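Local atomic coordinates of ORF10 (Moritella marina, PDB entry 6RIW), a protein that probably catalyses chain-elongating condensation in polyunsaturated fatty acid synthesis, this piece being its ketosynthase-chain length factor didomain. Residues V203-A215 / C672-D684. Numbering follows the deposited sequence.
Sequences VKLACDYLHTGKA and CVELAENLFQTSD
Helices 203-211 and 672-682 cross at 77° with axes 9.9 Å apart, bringing D208 against T682 and L205 against L675. They belong to the two thiolase-like ketosynthase-family units of the didomain, and the interface between those units continues where strands 189-193 and 659-663 pair antiparallel. Beyond the first helix, G213 takes positive phi in a Schellman motif, and the CB of K214 points toward 672-684.

N678 is central to the polar contact. Its OD1 accepts two bonds in the carbonyl plane, from T212 OG1 at 2.7 Å and from K214 NZ, also at 2.7 Å. Its ND2 gives a weak but nearly straight bond to D208 O, 3.3 Å away, and another to a water that donates to D208 OD2; together these distinguish the amide's two ends and resist a flip. The Y209 ring lies 35° from the amide plane, with N678 OD1 and K214 CD over one face, offset toward its rim. A bend at the end of K214 (chi4 56°) sets NZ between N678 OD1 and E677 OE1, its salt-bridge partner at 2.7 Å; R466 pairs with E677 OE2.

In the apolar packing, L205 CD2 touches L675 CD1 and L679 CD2, each at 4.1 Å, and Y209 CE1 meets L675 CD1 at 4.0 Å. K204 NZ holds D208 OD1 (2.9 Å) in a salt bridge within its helix, while a second water donates to D208 OD2 and T682 OG1. At the tyrosine end, another water accepts from Y209 OH and donates to E674 OE1, which also pairs with R671.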
ATOM      1  N   VAL A 203       0.272 -13.649   4.732  1.00 13.12           N
ATOM      2  CA  VAL A 203       0.234 -14.905   5.489  1.00 16.06           C
ATOM      3  C   VAL A 203       1.646 -15.348   5.869  1.00 17.52           C
ATOM      4  O   VAL A 203       1.918 -15.694   7.033  1.00 16.32           O
ATOM      5  CB  VAL A 203      -0.522 -15.984   4.687  1.00 13.47           C
ATOM      6  CG1 VAL A 203      -0.310 -17.381   5.307  1.00 15.71           C
ATOM      7  CG2 VAL A 203      -2.014 -15.614   4.637  1.00 12.79           C
ATOM      8  N   LYS A 204       2.570 -15.314   4.905  1.00 15.36           N
ATOM      9  CA  LYS A 204       3.939 -15.734   5.170  1.00 15.87           C
ATOM     10  C   LYS A 204       4.591 -14.855   6.238  1.00 17.15           C
ATOM     11  O   LYS A 204       5.219 -15.361   7.170  1.00 14.93           O
ATOM     12  CB  LYS A 204       4.747 -15.721   3.871  1.00 17.39           C
ATOM     13  CG  LYS A 204       6.224 -16.078   4.038  1.00 19.86           C
ATOM     14  CD  LYS A 204       6.380 -17.471   4.642  1.00 28.05           C
ATOM     15  CE  LYS A 204       7.857 -17.820   4.932  1.00 30.81           C
ATOM     16  NZ  LYS A 204       8.692 -16.636   5.290  1.00 34.61           N
ATOM     17  N   LEU A 205       4.445 -13.529   6.134  1.00 14.92           N
ATOM     18  CA  LEU A 205       5.056 -12.677   7.153  1.00 13.66           C
ATOM     19  C   LEU A 205       4.369 -12.832   8.501  1.00 15.95           C
ATOM     20  O   LEU A 205       5.013 -12.672   9.548  1.00 16.29           O
ATOM     21  CB  LEU A 205       5.021 -11.207   6.697  1.00 12.46           C
ATOM     22  CG  LEU A 205       5.870 -10.906   5.469  1.00 14.70           C
ATOM     23  CD1 LEU A 205       5.755  -9.414   5.148  1.00 17.14           C
ATOM     24  CD2 LEU A 205       7.334 -11.283   5.676  1.00 18.70           C
ATOM     25  N   ALA A 206       3.074 -13.141   8.514  1.00 13.73           N
ATOM     26  CA  ALA A 206       2.413 -13.364   9.797  1.00 16.94           C
ATOM     27  C   ALA A 206       2.925 -14.644  10.452  1.00 15.76           C
ATOM     28  O   ALA A 206       3.127 -14.682  11.676  1.00 16.61           O
ATOM     29  CB  ALA A 206       0.890 -13.412   9.621  1.00 14.97           C
ATOM     30  N   CYS A 207       3.164 -15.695   9.650  1.00 15.91           N
ATOM     31  CA  CYS A 207       3.847 -16.883  10.165  1.00 16.46           C
ATOM     32  C   CYS A 207       5.213 -16.534  10.746  1.00 18.41           C
ATOM     33  O   CYS A 207       5.581 -17.037  11.819  1.00 17.63           O
ATOM     34  CB  CYS A 207       4.018 -17.946   9.072  1.00 13.87           C
ATOM     35  SG  CYS A 207       2.485 -18.626   8.414  1.00 20.64           S
ATOM     36  N   ASP A 208       5.981 -15.680  10.052  1.00 16.29           N
ATOM     37  CA  ASP A 208       7.283 -15.237  10.569  1.00 17.33           C
ATOM     38  C   ASP A 208       7.153 -14.591  11.940  1.00 16.34           C
ATOM     39  O   ASP A 208       8.004 -14.796  12.813  1.00 17.41           O
ATOM     40  CB  ASP A 208       7.937 -14.220   9.627  1.00 18.10           C
ATOM     41  CG  ASP A 208       8.385 -14.817   8.307  1.00 25.06           C
ATOM     42  OD1 ASP A 208       8.434 -16.061   8.164  1.00 26.33           O
ATOM     43  OD2 ASP A 208       8.705 -14.009   7.398  1.00 25.39           O
ATOM     44  N   TYR A 209       6.127 -13.752  12.133  1.00 16.62           N
ATOM     45  CA  TYR A 209       5.974 -13.100  13.425  1.00 13.94           C
ATOM     46  C   TYR A 209       5.626 -14.119  14.509  1.00 16.41           C
ATOM     47  O   TYR A 209       6.028 -13.947  15.670  1.00 17.94           O
ATOM     48  CB  TYR A 209       4.917 -11.987  13.356  1.00 14.87           C
ATOM     49  CG  TYR A 209       5.486 -10.667  12.802  1.00 18.35           C
ATOM     50  CD1 TYR A 209       6.321 -10.677  11.697  1.00 17.58           C
ATOM     51  CD2 TYR A 209       5.209  -9.425  13.412  1.00 19.17           C
ATOM     52  CE1 TYR A 209       6.875  -9.492  11.172  1.00 22.19           C
ATOM     53  CE2 TYR A 209       5.758  -8.226  12.896  1.00 17.74           C
ATOM     54  CZ  TYR A 209       6.582  -8.281  11.762  1.00 18.14           C
ATOM     55  OH  TYR A 209       7.150  -7.140  11.209  1.00 18.20           O
ATOM     56  N   LEU A 210       4.890 -15.179  14.150  1.00 16.02           N
ATOM     57  CA  LEU A 210       4.664 -16.272  15.092  1.00 15.45           C
ATOM     58  C   LEU A 210       5.966 -17.005  15.406  1.00 17.61           C
ATOM     59  O   LEU A 210       6.200 -17.383  16.556  1.00 18.39           O
ATOM     60  CB  LEU A 210       3.594 -17.246  14.557  1.00 16.22           C
ATOM     61  CG  LEU A 210       2.158 -16.700  14.485  1.00 16.99           C
ATOM     62  CD1 LEU A 210       1.190 -17.625  13.754  1.00 15.79           C
ATOM     63  CD2 LEU A 210       1.574 -16.329  15.884  1.00 17.26           C
ATOM     64  N   HIS A 211       6.834 -17.198  14.412  1.00 17.34           N
ATOM     65  CA  HIS A 211       8.061 -17.962  14.641  1.00 18.19           C
ATOM     66  C   HIS A 211       9.058 -17.217  15.516  1.00 19.85           C
ATOM     67  O   HIS A 211       9.838 -17.852  16.235  1.00 19.16           O
ATOM     68  CB  HIS A 211       8.708 -18.329  13.313  1.00 17.46           C
ATOM     69  CG  HIS A 211       7.959 -19.387  12.570  1.00 18.03           C
ATOM     70  ND1 HIS A 211       7.853 -19.403  11.197  1.00 20.21           N
ATOM     71  CD2 HIS A 211       7.276 -20.468  13.015  1.00 19.45           C
ATOM     72  CE1 HIS A 211       7.145 -20.457  10.826  1.00 21.54           C
ATOM     73  NE2 HIS A 211       6.773 -21.113  11.910  1.00 19.59           N
ATOM     74  N   THR A 212       9.066 -15.883  15.477  1.00 18.22           N
ATOM     75  CA  THR A 212       9.979 -15.152  16.347  1.00 18.75           C
ATOM     76  C   THR A 212       9.356 -14.833  17.692  1.00 19.18           C
ATOM     77  O   THR A 212      10.014 -14.214  18.532  1.00 19.33           O
ATOM     78  CB  THR A 212      10.454 -13.857  15.673  1.00 18.42           C
ATOM     79  OG1 THR A 212       9.333 -13.005  15.399  1.00 17.12           O
ATOM     80  CG2 THR A 212      11.188 -14.158  14.345  1.00 18.43           C
ATOM     81  N   GLY A 213       8.106 -15.223  17.913  1.00 18.11           N
ATOM     82  CA  GLY A 213       7.470 -14.880  19.166  1.00 20.91           C
ATOM     83  C   GLY A 213       7.067 -13.427  19.303  1.00 24.40           C
ATOM     84  O   GLY A 213       6.759 -12.983  20.415  1.00 22.47           O
ATOM     85  N   LYS A 214       7.059 -12.663  18.209  1.00 20.53           N
ATOM     86  CA  LYS A 214       6.526 -11.306  18.263  1.00 24.69           C
ATOM     87  C   LYS A 214       5.033 -11.301  18.555  1.00 26.57           C
ATOM     88  O   LYS A 214       4.506 -10.277  19.011  1.00 23.03           O
ATOM     89  CB  LYS A 214       6.833 -10.570  16.953  1.00 21.61           C
ATOM     90  CG  LYS A 214       8.311 -10.144  16.846  1.00 25.92           C
ATOM     91  CD  LYS A 214       8.547  -8.975  15.859  1.00 24.39           C
ATOM     92  CE  LYS A 214      10.019  -8.501  15.883  1.00 29.89           C
ATOM     93  NZ  LYS A 214      11.075  -9.581  15.596  1.00 26.94           N
ATOM     94  N   ALA A 215       4.359 -12.432  18.342  1.00 16.41           N
ATOM     95  CA  ALA A 215       2.943 -12.585  18.626  1.00 20.97           C
ATOM     96  C   ALA A 215       2.677 -14.047  18.961  1.00 19.29           C
ATOM     97  O   ALA A 215       3.486 -14.926  18.644  1.00 19.21           O
ATOM     98  CB  ALA A 215       2.080 -12.155  17.426  1.00 22.99           C
ATOM     99  N   CYS A 672       8.793  -0.914   9.364  1.00 12.03           N
ATOM    100  CA  CYS A 672       9.788  -1.520   8.470  1.00 11.59           C
ATOM    101  C   CYS A 672      11.025  -1.962   9.233  1.00 11.48           C
ATOM    102  O   CYS A 672      11.628  -2.998   8.916  1.00 12.38           O
ATOM    103  CB  CYS A 672      10.210  -0.531   7.376  1.00 10.61           C
ATOM    104  SG  CYS A 672       8.966  -0.244   6.098  1.00 13.57           S
ATOM    105  N   VAL A 673      11.470  -1.155  10.195  1.00 11.04           N
ATOM    106  CA  VAL A 673      12.625  -1.554  11.000  1.00 11.26           C
ATOM    107  C   VAL A 673      12.332  -2.869  11.720  1.00 13.83           C
ATOM    108  O   VAL A 673      13.149  -3.800  11.725  1.00 12.57           O
ATOM    109  CB  VAL A 673      12.990  -0.424  11.977  1.00 10.56           C
ATOM    110  CG1 VAL A 673      14.080  -0.870  12.956  1.00 12.41           C
ATOM    111  CG2 VAL A 673      13.414   0.848  11.200  1.00 12.39           C
ATOM    112  N   GLU A 674      11.147  -2.961  12.342  1.00 13.29           N
ATOM    113  CA  GLU A 674      10.717  -4.189  13.010  1.00 12.46           C
ATOM    114  C   GLU A 674      10.646  -5.357  12.038  1.00 15.11           C
ATOM    115  O   GLU A 674      11.102  -6.467  12.347  1.00 15.84           O
ATOM    116  CB  GLU A 674       9.352  -3.969  13.662  1.00 15.02           C
ATOM    117  CG  GLU A 674       8.700  -5.223  14.267  1.00 21.17           C
ATOM    118  CD  GLU A 674       7.369  -4.896  14.979  1.00 24.10           C
ATOM    119  OE1 GLU A 674       6.438  -4.311  14.352  1.00 23.28           O
ATOM    120  OE2 GLU A 674       7.269  -5.208  16.178  1.00 25.24           O
ATOM    121  N   LEU A 675      10.093  -5.125  10.854  1.00 12.75           N
ATOM    122  CA  LEU A 675      10.038  -6.180   9.835  1.00 12.88           C
ATOM    123  C   LEU A 675      11.435  -6.600   9.377  1.00 14.72           C
ATOM    124  O   LEU A 675      11.716  -7.803   9.230  1.00 13.95           O
ATOM    125  CB  LEU A 675       9.201  -5.697   8.644  1.00 12.19           C
ATOM    126  CG  LEU A 675       9.056  -6.640   7.439  1.00 12.76           C
ATOM    127  CD1 LEU A 675       8.579  -8.016   7.906  1.00 15.46           C
ATOM    128  CD2 LEU A 675       8.056  -6.019   6.434  1.00 15.27           C
ATOM    129  N   ALA A 676      12.326  -5.632   9.136  1.00 11.75           N
ATOM    130  CA  ALA A 676      13.681  -5.985   8.709  1.00 13.28           C
ATOM    131  C   ALA A 676      14.363  -6.887   9.744  1.00 15.42           C
ATOM    132  O   ALA A 676      14.977  -7.906   9.393  1.00 13.60           O
ATOM    133  CB  ALA A 676      14.500  -4.722   8.458  1.00 13.15           C
ATOM    134  N   GLU A 677      14.246  -6.537  11.028  1.00 13.63           N
ATOM    135  CA  GLU A 677      14.753  -7.426  12.081  1.00 16.35           C
ATOM    136  C   GLU A 677      14.177  -8.833  11.923  1.00 16.54           C
ATOM    137  O   GLU A 677      14.897  -9.840  11.969  1.00 14.88           O
ATOM    138  CB  GLU A 677      14.404  -6.860  13.462  1.00 15.60           C
ATOM    139  CG  GLU A 677      14.879  -7.739  14.610  1.00 23.26           C
ATOM    140  CD  GLU A 677      14.227  -7.421  15.950  1.00 34.27           C
ATOM    141  OE1 GLU A 677      13.098  -7.916  16.205  1.00 32.89           O
ATOM    142  OE2 GLU A 677      14.863  -6.705  16.765  1.00 33.64           O
ATOM    143  N   ASN A 678      12.873  -8.917  11.694  1.00 15.85           N
ATOM    144  CA  ASN A 678      12.251 -10.227  11.608  1.00 15.03           C
ATOM    145  C   ASN A 678      12.731 -10.981  10.375  1.00 16.95           C
ATOM    146  O   ASN A 678      12.895 -12.210  10.418  1.00 17.82           O
ATOM    147  CB  ASN A 678      10.738 -10.077  11.598  1.00 16.97           C
ATOM    148  CG  ASN A 678      10.071 -11.142  12.381  1.00 21.43           C
ATOM    149  OD1 ASN A 678       9.958 -11.052  13.612  1.00 21.91           O
ATOM    150  ND2 ASN A 678       9.623 -12.179  11.686  1.00 19.41           N
ATOM    151  N   LEU A 679      12.973 -10.264   9.269  1.00 12.05           N
ATOM    152  CA  LEU A 679      13.452 -10.932   8.059  1.00 16.33           C
ATOM    153  C   LEU A 679      14.819 -11.578   8.284  1.00 16.55           C
ATOM    154  O   LEU A 679      15.093 -12.678   7.784  1.00 16.63           O
ATOM    155  CB  LEU A 679      13.504  -9.938   6.894  1.00 14.55           C
ATOM    156  CG  LEU A 679      12.144  -9.537   6.293  1.00 13.29           C
ATOM    157  CD1 LEU A 679      12.350  -8.511   5.180  1.00 17.01           C
ATOM    158  CD2 LEU A 679      11.369 -10.737   5.747  1.00 18.77           C
ATOM    159  N   PHE A 680      15.695 -10.914   9.032  1.00 15.27           N
ATOM    160  CA  PHE A 680      16.994 -11.508   9.314  1.00 16.38           C
ATOM    161  C   PHE A 680      16.860 -12.717  10.234  1.00 18.61           C
ATOM    162  O   PHE A 680      17.647 -13.664  10.128  1.00 19.48           O
ATOM    163  CB  PHE A 680      17.930 -10.464   9.915  1.00 14.85           C
ATOM    164  CG  PHE A 680      18.378  -9.408   8.933  1.00 14.35           C
ATOM    165  CD1 PHE A 680      18.944  -9.755   7.725  1.00 14.29           C
ATOM    166  CD2 PHE A 680      18.244  -8.060   9.248  1.00 14.31           C
ATOM    167  CE1 PHE A 680      19.377  -8.777   6.824  1.00 14.92           C
ATOM    168  CE2 PHE A 680      18.663  -7.071   8.360  1.00 15.63           C
ATOM    169  CZ  PHE A 680      19.232  -7.431   7.143  1.00 16.07           C
ATOM    170  N   GLN A 681      15.859 -12.723  11.120  1.00 17.08           N
ATOM    171  CA  GLN A 681      15.677 -13.873  12.002  1.00 17.71           C
ATOM    172  C   GLN A 681      15.143 -15.094  11.267  1.00 21.27           C
ATOM    173  O   GLN A 681      15.386 -16.227  11.701  1.00 19.79           O
ATOM    174  CB  GLN A 681      14.715 -13.527  13.136  1.00 16.08           C
ATOM    175  CG  GLN A 681      15.264 -12.552  14.160  1.00 18.92           C
ATOM    176  CD  GLN A 681      14.269 -12.310  15.263  1.00 23.17           C
ATOM    177  OE1 GLN A 681      13.435 -11.422  15.160  1.00 23.64           O
ATOM    178  NE2 GLN A 681      14.318 -13.126  16.305  1.00 19.16           N
ATOM    179  N   THR A 682      14.363 -14.901  10.201  1.00 19.22           N
ATOM    180  CA  THR A 682      13.587 -15.998   9.635  1.00 17.63           C
ATOM    181  C   THR A 682      14.009 -16.393   8.229  1.00 21.03           C
ATOM    182  O   THR A 682      13.426 -17.330   7.671  1.00 27.20           O
ATOM    183  CB  THR A 682      12.087 -15.662   9.625  1.00 21.09           C
ATOM    184  OG1 THR A 682      11.848 -14.507   8.808  1.00 21.64           O
ATOM    185  CG2 THR A 682      11.589 -15.377  11.025  1.00 19.47           C
ATOM    186  N   SER A 683      14.990 -15.726   7.634  1.00 18.27           N
ATOM    187  CA  SER A 683      15.348 -16.011   6.251  1.00 22.18           C
ATOM    188  C   SER A 683      16.844 -15.808   6.104  1.00 21.97           C
ATOM    189  O   SER A 683      17.536 -15.460   7.067  1.00 21.50           O
ATOM    190  CB  SER A 683      14.574 -15.126   5.261  1.00 25.04           C
ATOM    191  OG  SER A 683      15.086 -13.806   5.254  1.00 21.82           O
ATOM    192  N   ASP A 684      17.347 -16.039   4.891  1.00 21.36           N
ATOM    193  CA  ASP A 684      18.768 -15.883   4.592  1.00 24.44           C
ATOM    194  C   ASP A 684      19.080 -14.567   3.892  1.00 24.04           C
ATOM    195  O   ASP A 684      20.188 -14.401   3.362  1.00 20.44           O
ATOM    196  CB  ASP A 684      19.262 -17.052   3.736  1.00 27.99           C
ATOM    197  CG  ASP A 684      19.062 -18.382   4.424  1.00 39.50           C
ATOM    198  OD1 ASP A 684      19.263 -18.443   5.663  1.00 37.71           O
ATOM    199  OD2 ASP A 684      18.687 -19.358   3.728  1.00 48.49           O
TER
HETATM  200  O   HOH W   1      11.289 -18.119   6.021  1.00 35.16           O
HETATM  201  O   HOH W   2       9.908 -12.014   8.673  1.00 26.38           O
HETATM  202  O   HOH W   3      10.924 -14.597   6.188  1.00 28.86           O
HETATM  203  O   HOH W   4       6.368  -4.602  11.751  1.00 16.13           O
HETATM  204  O   HOH W   5      12.602 -13.222  18.577  1.00 30.46           O